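Local coordinates for protein 2-hydroxyisobutyryl-CoA mutase large subunit (Aquincola tertiaricarbonis, PDB 4R3U) that works with a small cobalamin-binding subunit to interconvert 2-hydroxyisobutyryl-CoA and (S)-3-hydroxybutyryl-CoA, a B12-dependent isomerisation, at residues I179-W184 with E221-I226; A183-A188 with D555-L560. All blocks are in the same frame, centred on the assembly; numbering follows the deposited sequence.

Contact 1: I179-W184 with E221-I226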
ATOM      1  N   ILE A 179      20.060 -21.236  -2.048  1.00 23.23           N
ATOM      2  CA  ILE A 179      20.755 -22.353  -2.635  1.00 23.54           C
ATOM      3  C   ILE A 179      20.038 -23.647  -2.212  1.00 27.52           C
ATOM      4  O   ILE A 179      19.528 -23.728  -1.101  1.00 27.62           O
ATOM      5  CB  ILE A 179      22.281 -22.276  -2.281  1.00 26.75           C
ATOM      6  CG1 ILE A 179      23.152 -23.234  -3.154  1.00 26.30           C
ATOM      7  CG2 ILE A 179      22.540 -22.435  -0.775  1.00 27.53           C
ATOM      8  CD1 ILE A 179      23.502 -22.711  -4.531  1.00 21.15           C
ATOM      9  N   ASN A 180      19.911 -24.597  -3.136  1.00 23.28           N
ATOM     10  CA  ASN A 180      19.139 -25.801  -2.870  1.00 23.71           C
ATOM     11  C   ASN A 180      19.861 -27.166  -3.015  1.00 29.68           C
ATOM     12  O   ASN A 180      20.442 -27.592  -2.016  1.00 30.08           O
ATOM     13  CB  ASN A 180      17.750 -25.723  -3.523  1.00 18.23           C
ATOM     14  CG  ASN A 180      16.947 -24.563  -3.000  1.00 25.77           C
ATOM     15  OD1 ASN A 180      16.406 -24.619  -1.910  1.00 17.25           O
ATOM     16  ND2 ASN A 180      16.884 -23.462  -3.749  1.00 22.18           N
ATOM     17  N   PRO A 181      19.883 -27.884  -4.178  1.00 24.81           N
ATOM     18  CA  PRO A 181      20.587 -29.182  -4.200  1.00 23.85           C
ATOM     19  C   PRO A 181      22.087 -29.115  -3.871  1.00 28.79           C
ATOM     20  O   PRO A 181      22.664 -30.115  -3.419  1.00 29.97           O
ATOM     21  CB  PRO A 181      20.307 -29.713  -5.613  1.00 24.88           C
ATOM     22  CG  PRO A 181      19.933 -28.538  -6.415  1.00 28.39           C
ATOM     23  CD  PRO A 181      19.259 -27.595  -5.489  1.00 23.97           C
ATOM     24  N   SER A 182      22.717 -27.955  -4.097  1.00 25.34           N
ATOM     25  CA  SER A 182      24.143 -27.744  -3.824  1.00 26.91           C
ATOM     26  C   SER A 182      24.333 -26.836  -2.584  1.00 34.02           C
ATOM     27  O   SER A 182      25.410 -26.252  -2.392  1.00 35.26           O
ATOM     28  CB  SER A 182      24.841 -27.164  -5.048  1.00 29.57           C
ATOM     29  OG  SER A 182      24.210 -25.960  -5.452  1.00 37.25           O
ATOM     30  N   ALA A 183      23.288 -26.763  -1.720  1.00 29.83           N
ATOM     31  CA  ALA A 183      23.301 -25.985  -0.486  1.00 29.48           C
ATOM     32  C   ALA A 183      24.422 -26.380   0.463  1.00 35.55           C
ATOM     33  O   ALA A 183      25.001 -25.492   1.109  1.00 35.98           O
ATOM     34  CB  ALA A 183      21.966 -26.099   0.228  1.00 29.46           C
ATOM     35  N   TRP A 184      24.723 -27.706   0.567  1.00 31.66           N
ATOM     36  CA  TRP A 184      25.745 -28.194   1.489  1.00 32.30           C
ATOM     37  C   TRP A 184      27.139 -27.676   1.157  1.00 34.16           C
ATOM     38  O   TRP A 184      27.911 -27.367   2.070  1.00 34.87           O
ATOM     39  CB  TRP A 184      25.661 -29.716   1.685  1.00 32.92           C
ATOM     40  CG  TRP A 184      26.612 -30.572   0.884  1.00 35.43           C
ATOM     41  CD1 TRP A 184      27.764 -31.153   1.334  1.00 39.62           C
ATOM     42  CD2 TRP A 184      26.442 -31.013  -0.471  1.00 35.30           C
ATOM     43  NE1 TRP A 184      28.324 -31.930   0.343  1.00 39.81           N
ATOM     44  CE2 TRP A 184      27.537 -31.858  -0.779  1.00 41.16           C
ATOM     45  CE3 TRP A 184      25.481 -30.762  -1.470  1.00 35.56           C
ATOM     46  CZ2 TRP A 184      27.681 -32.472  -2.041  1.00 40.80           C
ATOM     47  CZ3 TRP A 184      25.645 -31.340  -2.725  1.00 37.03           C
ATOM     48  CH2 TRP A 184      26.718 -32.199  -2.996  1.00 39.05           C
ATOM     49  N   GLU A 221      14.957 -27.523  -8.988  1.00 22.33           N
ATOM     50  CA  GLU A 221      16.416 -27.523  -8.877  1.00 22.93           C
ATOM     51  C   GLU A 221      16.808 -28.795  -8.158  1.00 29.84           C
ATOM     52  O   GLU A 221      16.589 -28.921  -6.966  1.00 31.58           O
ATOM     53  CB  GLU A 221      16.943 -26.287  -8.121  1.00 23.19           C
ATOM     54  CG  GLU A 221      16.456 -24.964  -8.686  1.00 26.20           C
ATOM     55  CD  GLU A 221      16.733 -23.754  -7.830  1.00 34.30           C
ATOM     56  OE1 GLU A 221      17.350 -23.907  -6.751  1.00 18.22           O
ATOM     57  OE2 GLU A 221      16.308 -22.645  -8.228  1.00 33.23           O
ATOM     58  N   TYR A 222      17.312 -29.770  -8.889  1.00 27.15           N
ATOM     59  CA  TYR A 222      17.720 -31.055  -8.315  1.00 27.00           C
ATOM     60  C   TYR A 222      18.901 -31.639  -9.065  1.00 31.96           C
ATOM     61  O   TYR A 222      19.122 -31.314 -10.235  1.00 32.78           O
ATOM     62  CB  TYR A 222      16.548 -32.057  -8.246  1.00 27.50           C
ATOM     63  CG  TYR A 222      15.569 -32.006  -9.396  1.00 27.59           C
ATOM     64  CD1 TYR A 222      15.977 -32.289 -10.699  1.00 30.19           C
ATOM     65  CD2 TYR A 222      14.231 -31.697  -9.184  1.00 27.40           C
ATOM     66  CE1 TYR A 222      15.077 -32.252 -11.763  1.00 30.06           C
ATOM     67  CE2 TYR A 222      13.324 -31.650 -10.242  1.00 28.80           C
ATOM     68  CZ  TYR A 222      13.747 -31.948 -11.527  1.00 34.54           C
ATOM     69  OH  TYR A 222      12.862 -31.913 -12.579  1.00 33.67           O
ATOM     70  N   ILE A 223      19.683 -32.470  -8.380  1.00 27.85           N
ATOM     71  CA  ILE A 223      20.857 -33.114  -8.946  1.00 26.89           C
ATOM     72  C   ILE A 223      20.677 -34.629  -8.855  1.00 32.34           C
ATOM     73  O   ILE A 223      20.665 -35.308  -9.864  1.00 34.84           O
ATOM     74  CB  ILE A 223      22.187 -32.618  -8.269  1.00 29.22           C
ATOM     75  CG1 ILE A 223      22.321 -31.072  -8.295  1.00 28.57           C
ATOM     76  CG2 ILE A 223      23.402 -33.271  -8.936  1.00 29.35           C
ATOM     77  CD1 ILE A 223      23.379 -30.437  -7.379  1.00 24.76           C
ATOM     78  N   TYR A 224      20.509 -35.141  -7.644  1.00 28.29           N
ATOM     79  CA  TYR A 224      20.421 -36.562  -7.325  1.00 28.44           C
ATOM     80  C   TYR A 224      18.998 -37.010  -7.081  1.00 34.72           C
ATOM     81  O   TYR A 224      18.132 -36.155  -6.836  1.00 35.25           O
ATOM     82  CB  TYR A 224      21.254 -36.834  -6.045  1.00 28.09           C
ATOM     83  CG  TYR A 224      22.631 -36.212  -6.106  1.00 26.00           C
ATOM     84  CD1 TYR A 224      23.600 -36.697  -6.992  1.00 27.02           C
ATOM     85  CD2 TYR A 224      22.948 -35.090  -5.332  1.00 23.89           C
ATOM     86  CE1 TYR A 224      24.857 -36.105  -7.081  1.00 26.67           C
ATOM     87  CE2 TYR A 224      24.207 -34.491  -5.413  1.00 24.03           C
ATOM     88  CZ  TYR A 224      25.159 -35.011  -6.285  1.00 33.29           C
ATOM     89  OH  TYR A 224      26.404 -34.442  -6.383  1.00 34.51           O
ATOM     90  N   PRO A 225      18.757 -38.345  -7.046  1.00 32.08           N
ATOM     91  CA  PRO A 225      17.412 -38.840  -6.697  1.00 32.52           C
ATOM     92  C   PRO A 225      17.005 -38.399  -5.281  1.00 36.91           C
ATOM     93  O   PRO A 225      17.864 -38.010  -4.475  1.00 38.25           O
ATOM     94  CB  PRO A 225      17.577 -40.373  -6.780  1.00 36.00           C
ATOM     95  CG  PRO A 225      18.811 -40.613  -7.584  1.00 39.37           C
ATOM     96  CD  PRO A 225      19.698 -39.469  -7.269  1.00 34.24           C
ATOM     97  N   ILE A 226      15.704 -38.439  -4.986  1.00 31.88           N
ATOM     98  CA  ILE A 226      15.095 -38.000  -3.720  1.00 30.41           C
ATOM     99  C   ILE A 226      15.831 -38.453  -2.446  1.00 37.16           C
ATOM    100  O   ILE A 226      16.211 -37.596  -1.640  1.00 38.43           O
ATOM    101  CB  ILE A 226      13.579 -38.333  -3.678  1.00 32.78           C
ATOM    102  CG1 ILE A 226      12.864 -37.894  -4.988  1.00 31.24           C
ATOM    103  CG2 ILE A 226      12.941 -37.707  -2.439  1.00 35.50           C
ATOM    104  CD1 ILE A 226      11.441 -38.201  -5.072  1.00 34.48           C
TER
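Asn-180 and Pro-181 pack against Glu-221 and Ile-223 in a buried loop-to-loop contact at the C-terminal mouth of the TIM barrel, between the turn that leaves strand 175-178 and the loop that leads into helix 226-243. Asn-180 to Ala-183 form a type I beta turn, in which Pro-181 takes the second position. The one hydrogen bond between the segments runs from Asn-180 ND2 to Glu-221 OE1 (3.1 Å, 150° at the hydrogen). ND2 approaches the carboxylate from the syn side, 35° out of its plane. Asn-180 also uses ND2 for Gln-209, a substrate-binding residue, and OD1 for Lys-214, which pins both ends of the amide, while Glu-221 touches the cobalamin. An alanine in place of Asn-180 would probably leave Glu-221 OE1 without this N-H donor and its carboxylate freer to turn beside the cofactor. Pro-181 crosses Glu-221 at about a right angle, with its CD 3.3 Å from the Glu-221 carbonyl O. With CG1 anti to its carbonyl carbon (chi1 -54°), Ile-223 sets CG1 3.6 Å from Pro-181 CB, and CD1 beyond it meets the same carbon. Its other branch, CG2, sits over the centre of the neighbouring Tyr-224 ring. That ring meets the indole of Trp-184 edge to edge, Tyr-224 OH lying 4.1 Å from Trp-184 CH2 and hydrogen-bonding to the Val-557 carbonyl.

Contact 2: A183-A188 with D555-L560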
ATOM      1  N   ALA A 183      23.288 -26.763  -1.720  1.00 29.83           N
ATOM      2  CA  ALA A 183      23.301 -25.985  -0.486  1.00 29.48           C
ATOM      3  C   ALA A 183      24.422 -26.380   0.463  1.00 35.55           C
ATOM      4  O   ALA A 183      25.001 -25.492   1.109  1.00 35.98           O
ATOM      5  CB  ALA A 183      21.966 -26.099   0.228  1.00 29.46           C
ATOM      6  N   TRP A 184      24.723 -27.706   0.567  1.00 31.66           N
ATOM      7  CA  TRP A 184      25.745 -28.194   1.489  1.00 32.30           C
ATOM      8  C   TRP A 184      27.139 -27.676   1.157  1.00 34.16           C
ATOM      9  O   TRP A 184      27.911 -27.367   2.070  1.00 34.87           O
ATOM     10  CB  TRP A 184      25.661 -29.716   1.685  1.00 32.92           C
ATOM     11  CG  TRP A 184      26.612 -30.572   0.884  1.00 35.43           C
ATOM     12  CD1 TRP A 184      27.764 -31.153   1.334  1.00 39.62           C
ATOM     13  CD2 TRP A 184      26.442 -31.013  -0.471  1.00 35.30           C
ATOM     14  NE1 TRP A 184      28.324 -31.930   0.343  1.00 39.81           N
ATOM     15  CE2 TRP A 184      27.537 -31.858  -0.779  1.00 41.16           C
ATOM     16  CE3 TRP A 184      25.481 -30.762  -1.470  1.00 35.56           C
ATOM     17  CZ2 TRP A 184      27.681 -32.472  -2.041  1.00 40.80           C
ATOM     18  CZ3 TRP A 184      25.645 -31.340  -2.725  1.00 37.03           C
ATOM     19  CH2 TRP A 184      26.718 -32.199  -2.996  1.00 39.05           C
ATOM     20  N   ILE A 185      27.429 -27.539  -0.153  1.00 28.97           N
ATOM     21  CA  ILE A 185      28.696 -27.027  -0.694  1.00 28.80           C
ATOM     22  C   ILE A 185      28.837 -25.541  -0.301  1.00 33.01           C
ATOM     23  O   ILE A 185      29.876 -25.135   0.200  1.00 34.32           O
ATOM     24  CB  ILE A 185      28.777 -27.291  -2.235  1.00 30.46           C
ATOM     25  CG1 ILE A 185      28.970 -28.789  -2.508  1.00 30.57           C
ATOM     26  CG2 ILE A 185      29.870 -26.436  -2.914  1.00 30.13           C
ATOM     27  CD1 ILE A 185      28.647 -29.184  -3.825  1.00 30.97           C
ATOM     28  N   LEU A 186      27.769 -24.761  -0.475  1.00 29.75           N
ATOM     29  CA  LEU A 186      27.772 -23.350  -0.086  1.00 28.88           C
ATOM     30  C   LEU A 186      27.863 -23.133   1.411  1.00 33.99           C
ATOM     31  O   LEU A 186      28.560 -22.213   1.836  1.00 35.70           O
ATOM     32  CB  LEU A 186      26.630 -22.579  -0.740  1.00 26.77           C
ATOM     33  CG  LEU A 186      27.071 -21.880  -1.996  1.00 28.85           C
ATOM     34  CD1 LEU A 186      27.218 -22.830  -3.136  1.00 28.90           C
ATOM     35  CD2 LEU A 186      26.128 -20.853  -2.368  1.00 30.49           C
ATOM     36  N   LEU A 187      27.242 -24.033   2.208  1.00 29.73           N
ATOM     37  CA  LEU A 187      27.356 -24.003   3.661  1.00 30.57           C
ATOM     38  C   LEU A 187      28.806 -24.348   4.096  1.00 37.55           C
ATOM     39  O   LEU A 187      29.335 -23.729   5.025  1.00 39.69           O
ATOM     40  CB  LEU A 187      26.330 -24.945   4.331  1.00 30.27           C
ATOM     41  CG  LEU A 187      26.355 -25.008   5.874  1.00 34.65           C
ATOM     42  CD1 LEU A 187      26.180 -23.612   6.538  1.00 32.90           C
ATOM     43  CD2 LEU A 187      25.376 -26.026   6.393  1.00 34.63           C
ATOM     44  N   ALA A 188      29.443 -25.313   3.409  1.00 33.67           N
ATOM     45  CA  ALA A 188      30.830 -25.696   3.666  1.00 34.53           C
ATOM     46  C   ALA A 188      31.751 -24.505   3.386  1.00 37.95           C
ATOM     47  O   ALA A 188      32.669 -24.259   4.165  1.00 38.96           O
ATOM     48  CB  ALA A 188      31.222 -26.872   2.794  1.00 35.56           C
ATOM     49  N   ASP A 555      33.458 -30.299  -9.025  1.00 33.63           N
ATOM     50  CA  ASP A 555      34.329 -31.426  -8.612  1.00 35.74           C
ATOM     51  C   ASP A 555      33.561 -32.349  -7.649  1.00 41.14           C
ATOM     52  O   ASP A 555      33.498 -33.561  -7.875  1.00 42.52           O
ATOM     53  CB  ASP A 555      35.608 -30.927  -7.895  1.00 38.29           C
ATOM     54  CG  ASP A 555      36.639 -30.172  -8.711  1.00 47.82           C
ATOM     55  OD1 ASP A 555      36.825 -30.506  -9.896  1.00 48.68           O
ATOM     56  OD2 ASP A 555      37.311 -29.297  -8.142  1.00 55.88           O
ATOM     57  N   ILE A 556      32.947 -31.734  -6.604  1.00 35.48           N
ATOM     58  CA  ILE A 556      32.157 -32.350  -5.536  1.00 34.22           C
ATOM     59  C   ILE A 556      30.887 -32.993  -6.084  1.00 38.41           C
ATOM     60  O   ILE A 556      30.648 -34.181  -5.816  1.00 38.37           O
ATOM     61  CB  ILE A 556      31.899 -31.350  -4.353  1.00 35.37           C
ATOM     62  CG1 ILE A 556      33.251 -30.809  -3.769  1.00 35.50           C
ATOM     63  CG2 ILE A 556      31.062 -31.993  -3.243  1.00 35.22           C
ATOM     64  CD1 ILE A 556      33.151 -29.509  -2.946  1.00 33.62           C
ATOM     65  N   VAL A 557      30.083 -32.210  -6.850  1.00 33.64           N
ATOM     66  CA  VAL A 557      28.818 -32.634  -7.471  1.00 31.49           C
ATOM     67  C   VAL A 557      29.006 -33.820  -8.430  1.00 37.09           C
ATOM     68  O   VAL A 557      28.273 -34.815  -8.320  1.00 36.91           O
ATOM     69  CB  VAL A 557      28.046 -31.444  -8.110  1.00 32.49           C
ATOM     70  CG1 VAL A 557      27.026 -31.899  -9.160  1.00 30.42           C
ATOM     71  CG2 VAL A 557      27.385 -30.571  -7.042  1.00 31.67           C
ATOM     72  N   GLU A 558      29.989 -33.716  -9.360  1.00 34.00           N
ATOM     73  CA  GLU A 558      30.256 -34.766 -10.359  1.00 33.75           C
ATOM     74  C   GLU A 558      30.700 -36.060  -9.762  1.00 39.42           C
ATOM     75  O   GLU A 558      30.205 -37.109 -10.179  1.00 42.54           O
ATOM     76  CB  GLU A 558      31.212 -34.301 -11.452  1.00 34.95           C
ATOM     77  CG  GLU A 558      30.603 -33.256 -12.369  1.00 45.79           C
ATOM     78  CD  GLU A 558      29.267 -33.597 -13.004  1.00 67.71           C
ATOM     79  OE1 GLU A 558      29.195 -34.604 -13.750  1.00 57.51           O
ATOM     80  OE2 GLU A 558      28.298 -32.835 -12.771  1.00 62.34           O
ATOM     81  N   LYS A 559      31.612 -36.000  -8.762  1.00 33.62           N
ATOM     82  CA  LYS A 559      32.118 -37.176  -8.051  1.00 32.48           C
ATOM     83  C   LYS A 559      30.952 -37.994  -7.446  1.00 37.87           C
ATOM     84  O   LYS A 559      30.916 -39.216  -7.593  1.00 38.06           O
ATOM     85  CB  LYS A 559      33.119 -36.741  -6.961  1.00 31.70           C
ATOM     86  CG  LYS A 559      33.891 -37.882  -6.343  1.00 26.70           C
ATOM     87  CD  LYS A 559      34.929 -38.420  -7.306  1.00 29.59           C
ATOM     88  CE  LYS A 559      35.687 -39.597  -6.758  1.00 37.93           C
ATOM     89  NZ  LYS A 559      36.753 -40.029  -7.702  1.00 33.23           N
ATOM     90  N   LEU A 560      29.979 -37.298  -6.804  1.00 34.99           N
ATOM     91  CA  LEU A 560      28.821 -37.926  -6.161  1.00 34.24           C
ATOM     92  C   LEU A 560      27.773 -38.488  -7.127  1.00 37.05           C
ATOM     93  O   LEU A 560      27.077 -39.441  -6.758  1.00 37.16           O
ATOM     94  CB  LEU A 560      28.222 -37.069  -5.032  1.00 32.82           C
ATOM     95  CG  LEU A 560      29.159 -36.711  -3.863  1.00 38.56           C
ATOM     96  CD1 LEU A 560      28.421 -35.905  -2.808  1.00 38.38           C
ATOM     97  CD2 LEU A 560      29.767 -37.964  -3.199  1.00 41.08           C
TER
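The indole of Trp-184 meets Ile-556 and Leu-560 through its six-membered ring, while Ile-185, next to it in the chain, lays CG1 over the centre of one face, 3.7 Å above the plane. At the indole's edge, in its plane, lies the carbonyl O of Pro-181. The methyls from the opposing helix come in obliquely. At CZ2, Leu-560 CD1 arrives tip to tip at 3.6 Å, and Ile-556, whose side chain runs past the indole in the opposite direction, places CG2 at the same distance from that carbon. The contact packs helix 183-196, which follows strand 175-178 of the TIM barrel, against the C-terminal helix 553-564; the two segments run roughly antiparallel at 142°, with axes 11.2 Å apart. Ile-556 CG2, anti to its backbone N, reaches both Trp-184 CZ2 and Ile-185 CD1, the latter at 3.7 Å. Val-557 crosses Ile-185 at about a right angle, its CG2 3.7 Å from Ile-185 CD1, so that Ile-185 CD1 touches two successive residues of the opposing helix. The interface is wholly apolar, and the polar atom of the indole, NE1, makes a weak hydrogen bond to Thr-543 OG1 on helix 540-549. Ile-232 and Ile-236 of helix 226-243 also pack on Trp-184.

Overall arrangement
Both contacts start from the turn and helix that follow strand 175-178 and share Ala-183 and Trp-184. Contact 1 closes a short loop of 36 residues, which takes in the rest of helix 183-196, strand 206-208 and helix 213-219. Contact 2 closes a span of 366 residues that passes through the barrel strands that come later in the chain and most of the helices before returning in helix 553-564; the 221-226 segment falls early in that span. The far segments also meet each other, Ile-223 CG2 packing 3.9 Å from Val-557 CG1. Residues 179-188, the loop 221-226 and the C-terminal helix thus join pairwise, tying the barrel's cofactor-facing rim to its outer helical layer.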